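PDB 4WBY: A-adding tRNA nucleotidyltransferase from Aquifex aeolicus, which adds the terminal adenosine to the 3' CC end of tRNA, using ATP and magnesium, to complete the CCA terminus. Local coordinates for residues 247-252 against 276-281; 152-157 against 183-188. One frame throughout, in Å; residues are numbered along the deposited sequence. Where two conformers were deposited one is given.

Overall arrangement
This chain is the C-terminal, nucleotidyltransferase-bearing part of a longer protein. Both contacts come after the seven-stranded sheet in the chain, contact 2 at a small parallel sheet and contact 1 between helices. Contact 2 closes before contact 1 opens. It sets the loop after strand 151-152 against helix 183-194. Contact 1 joins helix 243-262 to the end of helix 271-278. They share no helix or strand. Their centres are 30 Å apart, and their nearest atoms about 16 Å. Contact 2 lies next to ATP-binding residues, the side chain of Ile152 being about 4 Å from that of Ala170. In contact 1 the side chain of Leu278 is about 11 Å from that of ATP-binding Leu168.

Contact 1: 247-252 against 276-281; sequences QKLYAL and LILISN
Ile277 meets Lys248, Leu249 and Leu252 in an apolar helix-to-helix contact. It joins helix 243-262 to the C-terminal end of helix 271-278 in the helical part of the chain that follows the seven-stranded sheet. The two segments bury 240 Å² between them, and most of the touching residues are buried. Ile277 sits in the middle and uses both of its branches. CG2 of Ile277 stands anti to its own backbone N, and it lies 3.6 Å from CD2 of Leu249. The two side chains slide past each other in opposite directions. The other branch of Ile277 ends in CD1, 3.6 Å from CE of Lys248. Here the side chains cross at about a right angle. The lysine chain bends at chi3 and chi4 (62° and 59°), which brings CE back to CD1 of Ile277, while CB of Lys248 lies by CG2. Leu252 adds a looser touch, with its CD2 4.3 Å from CG1 of Ile277. CD1 of Leu249 also approaches CD2 of Leu278. Trp241 packs on both of these leucines, and Leu220 and Leu223 of helix 219-228 extend the same apolar layer. The backbone carbonyl O of Ile277 receives two bonds from Ser280, one from OG at 2.7 Å and one from the backbone N. The OG donor is tilted 19° from the carbonyl plane. No hydrogen bond crosses between the segments, so their cohesion rests on the fit of methyl and methylene groups, with the lysine contributing its carbon chain rather than its charge.

Contact 2: 152-157 against 183-188; sequences IRVLHP and RSTEKL. With GOL (glycerol), chain G.
The N-H of Val154 donates a hydrogen bond to Thr185 OG1 at 3.1 Å with an angle of 158°, the direct polar link between the segments. Segment 152-157 begins the connection of a beta-alpha-beta unit. It leaves strand 151-152 toward helices 159-162 and 165-177, and helix 183-194 follows the parallel strand 180-181. OG1 stands anti to the threonine carbonyl carbon (chi1 -68°), which turns it to the loop, where it also lies 3.4 Å from CA of Arg153. The methyl CG2 of Thr185 rests 3.7 Å from the carbonyl O of Ile152. A valine in place of Thr185 would probably leave the N-H of Val154 without its acceptor and the loop less firmly held to the helix. The side chain of Ile152 leads away from Thr185 and touches Ala170 and Phe173 of helix 165-177, whose Ala170 belongs to the ATP-binding stretch. Arg153 NH1 donates a nearly straight hydrogen bond (172°) to O2 of a glycerol, 2.9 Å away, and O3 of the same glycerol is hydrogen-bonded to Ser184 OG. The glycerol, probably from the crystallisation liquor, thus bridges the two segments. Arg153 NE has a second partner, a salt bridge to Asp146. One turn along from Thr185, Leu188 continues the contact. Its CD1 lies 4.1 Å from CG2 of Val154, and Phe160 touches Val154, Thr185 and Leu188 together. At the far end CD1 and CD2 of Leu188 both face the carbonyl O of Pro157, each 3.4 Å from it.

Contact 1: 247-252 against 276-281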
loop_
_atom_site.group_PDB
_atom_site.type_symbol
_atom_site.label_atom_id
_atom_site.label_comp_id
_atom_site.label_asym_id
_atom_site.label_seq_id
_atom_site.Cartn_x
_atom_site.Cartn_y
_atom_site.Cartn_z
ATOM N N GLN A 247 17.931 1.780 12.059
ATOM C CA GLN A 247 17.783 2.991 12.856
ATOM C C GLN A 247 17.402 4.187 11.986
ATOM O O GLN A 247 16.646 5.058 12.421
ATOM C CB GLN A 247 19.068 3.286 13.634
ATOM C CG GLN A 247 19.371 2.255 14.707
ATOM C CD GLN A 247 18.193 2.019 15.635
ATOM O OE1 GLN A 247 17.477 2.954 15.998
ATOM N NE2 GLN A 247 17.982 0.763 16.018
ATOM N N LYS A 248 17.909 4.219 10.755
ATOM C CA LYS A 248 17.537 5.279 9.817
ATOM C C LYS A 248 16.041 5.238 9.487
ATOM O O LYS A 248 15.410 6.286 9.324
ATOM C CB LYS A 248 18.354 5.176 8.531
ATOM C CG LYS A 248 19.802 5.602 8.674
ATOM C CD LYS A 248 20.487 5.636 7.326
ATOM C CE LYS A 248 19.825 6.649 6.419
ATOM N NZ LYS A 248 19.870 8.008 7.027
ATOM N N LEU A 249 15.472 4.040 9.383
ATOM C CA LEU A 249 14.040 3.906 9.096
ATOM C C LEU A 249 13.190 4.487 10.229
ATOM O O LEU A 249 12.177 5.145 9.977
ATOM C CB LEU A 249 13.664 2.440 8.852
ATOM C CG LEU A 249 14.288 1.763 7.633
ATOM C CD1 LEU A 249 13.931 0.282 7.608
ATOM C CD2 LEU A 249 13.817 2.432 6.358
ATOM N N TYR A 250 13.601 4.254 11.475
ATOM C CA TYR A 250 12.876 4.825 12.605
ATOM C C TYR A 250 13.049 6.342 12.667
ATOM O O TYR A 250 12.104 7.064 12.994
ATOM C CB TYR A 250 13.318 4.169 13.920
ATOM C CG TYR A 250 12.628 2.837 14.133
ATOM C CD1 TYR A 250 13.147 1.674 13.590
ATOM C CD2 TYR A 250 11.432 2.755 14.837
ATOM C CE1 TYR A 250 12.511 0.462 13.754
ATOM C CE2 TYR A 250 10.786 1.545 15.009
ATOM C CZ TYR A 250 11.333 0.404 14.464
ATOM O OH TYR A 250 10.706 -0.809 14.628
ATOM N N ALA A 251 14.243 6.827 12.333
ATOM C CA ALA A 251 14.475 8.265 12.262
ATOM C C ALA A 251 13.601 8.878 11.172
ATOM O O ALA A 251 13.041 9.969 11.334
ATOM C CB ALA A 251 15.948 8.566 11.997
ATOM N N LEU A 252 13.481 8.156 10.062
ATOM C CA LEU A 252 12.681 8.627 8.946
ATOM C C LEU A 252 11.209 8.729 9.334
ATOM O O LEU A 252 10.544 9.690 8.965
ATOM C CB LEU A 252 12.857 7.716 7.731
ATOM C CG LEU A 252 12.009 8.073 6.504
ATOM C CD1 LEU A 252 12.409 9.413 5.906
ATOM C CD2 LEU A 252 12.059 6.968 5.438
ATOM N N LEU A 276 13.882 3.715 -0.395
ATOM C CA LEU A 276 15.178 4.296 -0.742
ATOM C C LEU A 276 16.218 4.069 0.347
ATOM O O LEU A 276 17.366 3.747 0.051
ATOM C CB LEU A 276 15.057 5.799 -1.007
ATOM C CG LEU A 276 14.259 6.174 -2.256
ATOM C CD1 LEU A 276 14.250 7.682 -2.452
ATOM C CD2 LEU A 276 14.824 5.486 -3.493
ATOM N N ILE A 277 15.826 4.245 1.608
ATOM C CA ILE A 277 16.736 3.958 2.717
ATOM C C ILE A 277 17.099 2.465 2.747
ATOM O O ILE A 277 18.268 2.110 2.926
ATOM C CB ILE A 277 16.129 4.384 4.076
ATOM C CG1 ILE A 277 15.982 5.910 4.152
ATOM C CG2 ILE A 277 16.972 3.873 5.236
ATOM C CD1 ILE A 277 17.261 6.677 3.831
ATOM N N LEU A 278 16.103 1.599 2.555
ATOM C CA LEU A 278 16.328 0.152 2.521
ATOM C C LEU A 278 17.376 -0.295 1.509
ATOM O O LEU A 278 18.173 -1.185 1.785
ATOM C CB LEU A 278 15.024 -0.575 2.198
ATOM C CG LEU A 278 14.150 -1.158 3.287
ATOM C CD1 LEU A 278 12.983 -1.809 2.593
ATOM C CD2 LEU A 278 14.919 -2.157 4.133
ATOM N N ILE A 279 17.373 0.325 0.331
ATOM C CA ILE A 279 18.252 -0.114 -0.746
ATOM C C ILE A 279 19.475 0.783 -0.881
ATOM O O ILE A 279 20.201 0.713 -1.869
ATOM C CB ILE A 279 17.502 -0.174 -2.097
ATOM C CG1 ILE A 279 17.045 1.225 -2.530
ATOM C CG2 ILE A 279 16.322 -1.156 -2.006
ATOM C CD1 ILE A 279 16.552 1.307 -3.960
ATOM N N SER A 280 19.711 1.608 0.132
ATOM C CA SER A 280 20.751 2.626 0.062
ATOM C C SER A 280 22.166 2.053 0.082
ATOM O O SER A 280 23.110 2.777 -0.192
ATOM C CB SER A 280 20.578 3.632 1.200
ATOM O OG SER A 280 20.782 3.025 2.465
ATOM N N ASN A 281 22.329 0.769 0.385
ATOM C CA ASN A 281 23.671 0.189 0.357
ATOM C C ASN A 281 23.931 -0.669 -0.879
ATOM O O ASN A 281 25.037 -1.172 -1.071
ATOM C CB ASN A 281 23.930 -0.627 1.621
ATOM C CG ASN A 281 24.165 0.248 2.830
ATOM O OD1 ASN A 281 24.736 1.334 2.719
ATOM N ND2 ASN A 281 23.726 -0.215 3.992
#

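Contact 2: 152-157 against 183-188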
loop_
_atom_site.group_PDB
_atom_site.type_symbol
_atom_site.label_atom_id
_atom_site.label_comp_id
_atom_site.label_asym_id
_atom_site.label_seq_id
_atom_site.Cartn_x
_atom_site.Cartn_y
_atom_site.Cartn_z
ATOM N N ILE A 152 -3.335 -13.974 11.895
ATOM C CA ILE A 152 -3.244 -14.266 10.464
ATOM C C ILE A 152 -3.009 -15.769 10.282
ATOM O O ILE A 152 -1.992 -16.309 10.721
ATOM C CB ILE A 152 -2.110 -13.466 9.783
ATOM C CG1 ILE A 152 -2.330 -11.955 9.951
ATOM C CG2 ILE A 152 -1.986 -13.835 8.311
ATOM C CD1 ILE A 152 -3.633 -11.421 9.366
ATOM N N ARG A 153 -3.948 -16.433 9.620
ATOM C CA ARG A 153 -3.952 -17.881 9.471
ATOM C C ARG A 153 -4.292 -18.260 8.042
ATOM O O ARG A 153 -5.301 -17.789 7.506
ATOM C CB ARG A 153 -4.985 -18.503 10.419
ATOM C CG ARG A 153 -4.926 -20.011 10.489
ATOM C CD ARG A 153 -6.126 -20.598 11.207
ATOM N NE ARG A 153 -6.322 -19.987 12.518
ATOM C CZ ARG A 153 -5.707 -20.361 13.633
ATOM N NH1 ARG A 153 -4.841 -21.375 13.621
ATOM N NH2 ARG A 153 -5.962 -19.711 14.763
ATOM N N VAL A 154 -3.478 -19.114 7.418
ATOM C CA VAL A 154 -3.824 -19.612 6.088
ATOM C C VAL A 154 -5.014 -20.587 6.146
ATOM O O VAL A 154 -5.346 -21.133 7.204
ATOM C CB VAL A 154 -2.617 -20.299 5.393
ATOM C CG1 VAL A 154 -1.530 -19.270 5.078
ATOM C CG2 VAL A 154 -2.088 -21.470 6.229
ATOM N N LEU A 155 -5.639 -20.805 4.996
ATOM C CA LEU A 155 -6.835 -21.645 4.900
ATOM C C LEU A 155 -6.534 -23.136 4.817
ATOM O O LEU A 155 -7.405 -23.970 5.099
ATOM C CB LEU A 155 -7.671 -21.231 3.683
ATOM C CG LEU A 155 -8.008 -19.741 3.545
ATOM C CD1 LEU A 155 -9.049 -19.521 2.464
ATOM C CD2 LEU A 155 -8.489 -19.163 4.846
ATOM N N HIS A 156 -5.317 -23.456 4.388
ATOM C CA HIS A 156 -4.876 -24.834 4.220
ATOM C C HIS A 156 -3.361 -24.847 4.326
ATOM O O HIS A 156 -2.712 -23.864 3.969
ATOM C CB HIS A 156 -5.318 -25.353 2.841
ATOM C CG HIS A 156 -4.937 -26.778 2.562
ATOM N ND1 HIS A 156 -3.642 -27.170 2.287
ATOM C CD2 HIS A 156 -5.688 -27.903 2.513
ATOM C CE1 HIS A 156 -3.614 -28.477 2.088
ATOM N NE2 HIS A 156 -4.843 -28.945 2.224
ATOM N N PRO A 157 -2.787 -25.945 4.834
ATOM C CA PRO A 157 -1.347 -25.929 5.116
ATOM C C PRO A 157 -0.429 -25.797 3.906
ATOM O O PRO A 157 0.718 -25.427 4.113
ATOM C CB PRO A 157 -1.104 -27.276 5.820
ATOM C CG PRO A 157 -2.330 -28.077 5.575
ATOM C CD PRO A 157 -3.455 -27.113 5.429
ATOM N N ARG A 183 0.492 -20.070 15.050
ATOM C CA ARG A 183 1.693 -20.864 15.277
ATOM C C ARG A 183 2.036 -21.732 14.071
ATOM O O ARG A 183 3.184 -21.736 13.619
ATOM C CB ARG A 183 1.527 -21.723 16.530
ATOM C CG ARG A 183 1.415 -20.894 17.792
ATOM C CD ARG A 183 1.111 -21.759 19.008
ATOM N NE ARG A 183 0.551 -20.972 20.102
ATOM C CZ ARG A 183 -0.743 -20.927 20.401
ATOM N NH1 ARG A 183 -1.612 -21.634 19.689
ATOM N NH2 ARG A 183 -1.170 -20.184 21.414
ATOM N N SER A 184 1.055 -22.446 13.523
ATOM C CA SER A 184 1.351 -23.290 12.368
ATOM C C SER A 184 1.602 -22.450 11.115
ATOM O O SER A 184 2.460 -22.791 10.308
ATOM C CB SER A 184 0.231 -24.296 12.105
ATOM O OG SER A 184 -0.995 -23.649 11.846
ATOM N N THR A 185 0.860 -21.362 10.951
ATOM C CA THR A 185 1.082 -20.481 9.801
ATOM C C THR A 185 2.509 -19.926 9.815
ATOM O O THR A 185 3.160 -19.847 8.768
ATOM C CB THR A 185 0.047 -19.341 9.772
ATOM O OG1 THR A 185 -1.241 -19.901 9.489
ATOM C CG2 THR A 185 0.368 -18.301 8.693
ATOM N N GLU A 186 2.999 -19.556 10.996
ATOM C CA GLU A 186 4.381 -19.094 11.114
ATOM C C GLU A 186 5.381 -20.182 10.710
ATOM O O GLU A 186 6.354 -19.906 10.003
ATOM C CB GLU A 186 4.684 -18.621 12.537
ATOM C CG GLU A 186 6.084 -18.005 12.659
ATOM C CD GLU A 186 6.430 -17.575 14.063
ATOM O OE1 GLU A 186 6.121 -18.328 15.008
ATOM O OE2 GLU A 186 7.020 -16.485 14.223
ATOM N N LYS A 187 5.155 -21.412 11.163
ATOM C CA LYS A 187 6.034 -22.516 10.781
ATOM C C LYS A 187 6.039 -22.688 9.273
ATOM O O LYS A 187 7.090 -22.892 8.657
ATOM C CB LYS A 187 5.602 -23.827 11.437
ATOM C CG LYS A 187 5.808 -23.884 12.917
ATOM C CD LYS A 187 5.330 -25.214 13.469
ATOM C CE LYS A 187 5.342 -25.183 14.988
ATOM N NZ LYS A 187 4.777 -26.427 15.573
ATOM N N LEU A 188 4.851 -22.637 8.682
ATOM C CA LEU A 188 4.729 -22.830 7.242
ATOM C C LEU A 188 5.430 -21.719 6.478
ATOM O O LEU A 188 6.063 -21.965 5.457
ATOM C CB LEU A 188 3.257 -22.898 6.837
ATOM C CG LEU A 188 2.515 -24.135 7.345
ATOM C CD1 LEU A 188 1.007 -23.945 7.202
ATOM C CD2 LEU A 188 2.986 -25.375 6.596
HETATM C C1 GOL G . -2.050 -20.777 16.610
HETATM O O1 GOL G . -3.314 -20.371 17.086
HETATM C C2 GOL G . -2.292 -22.207 16.142
HETATM O O2 GOL G . -3.689 -22.348 16.122
HETATM C C3 GOL G . -1.804 -22.485 14.728
HETATM O O3 GOL G . -2.333 -23.753 14.407
#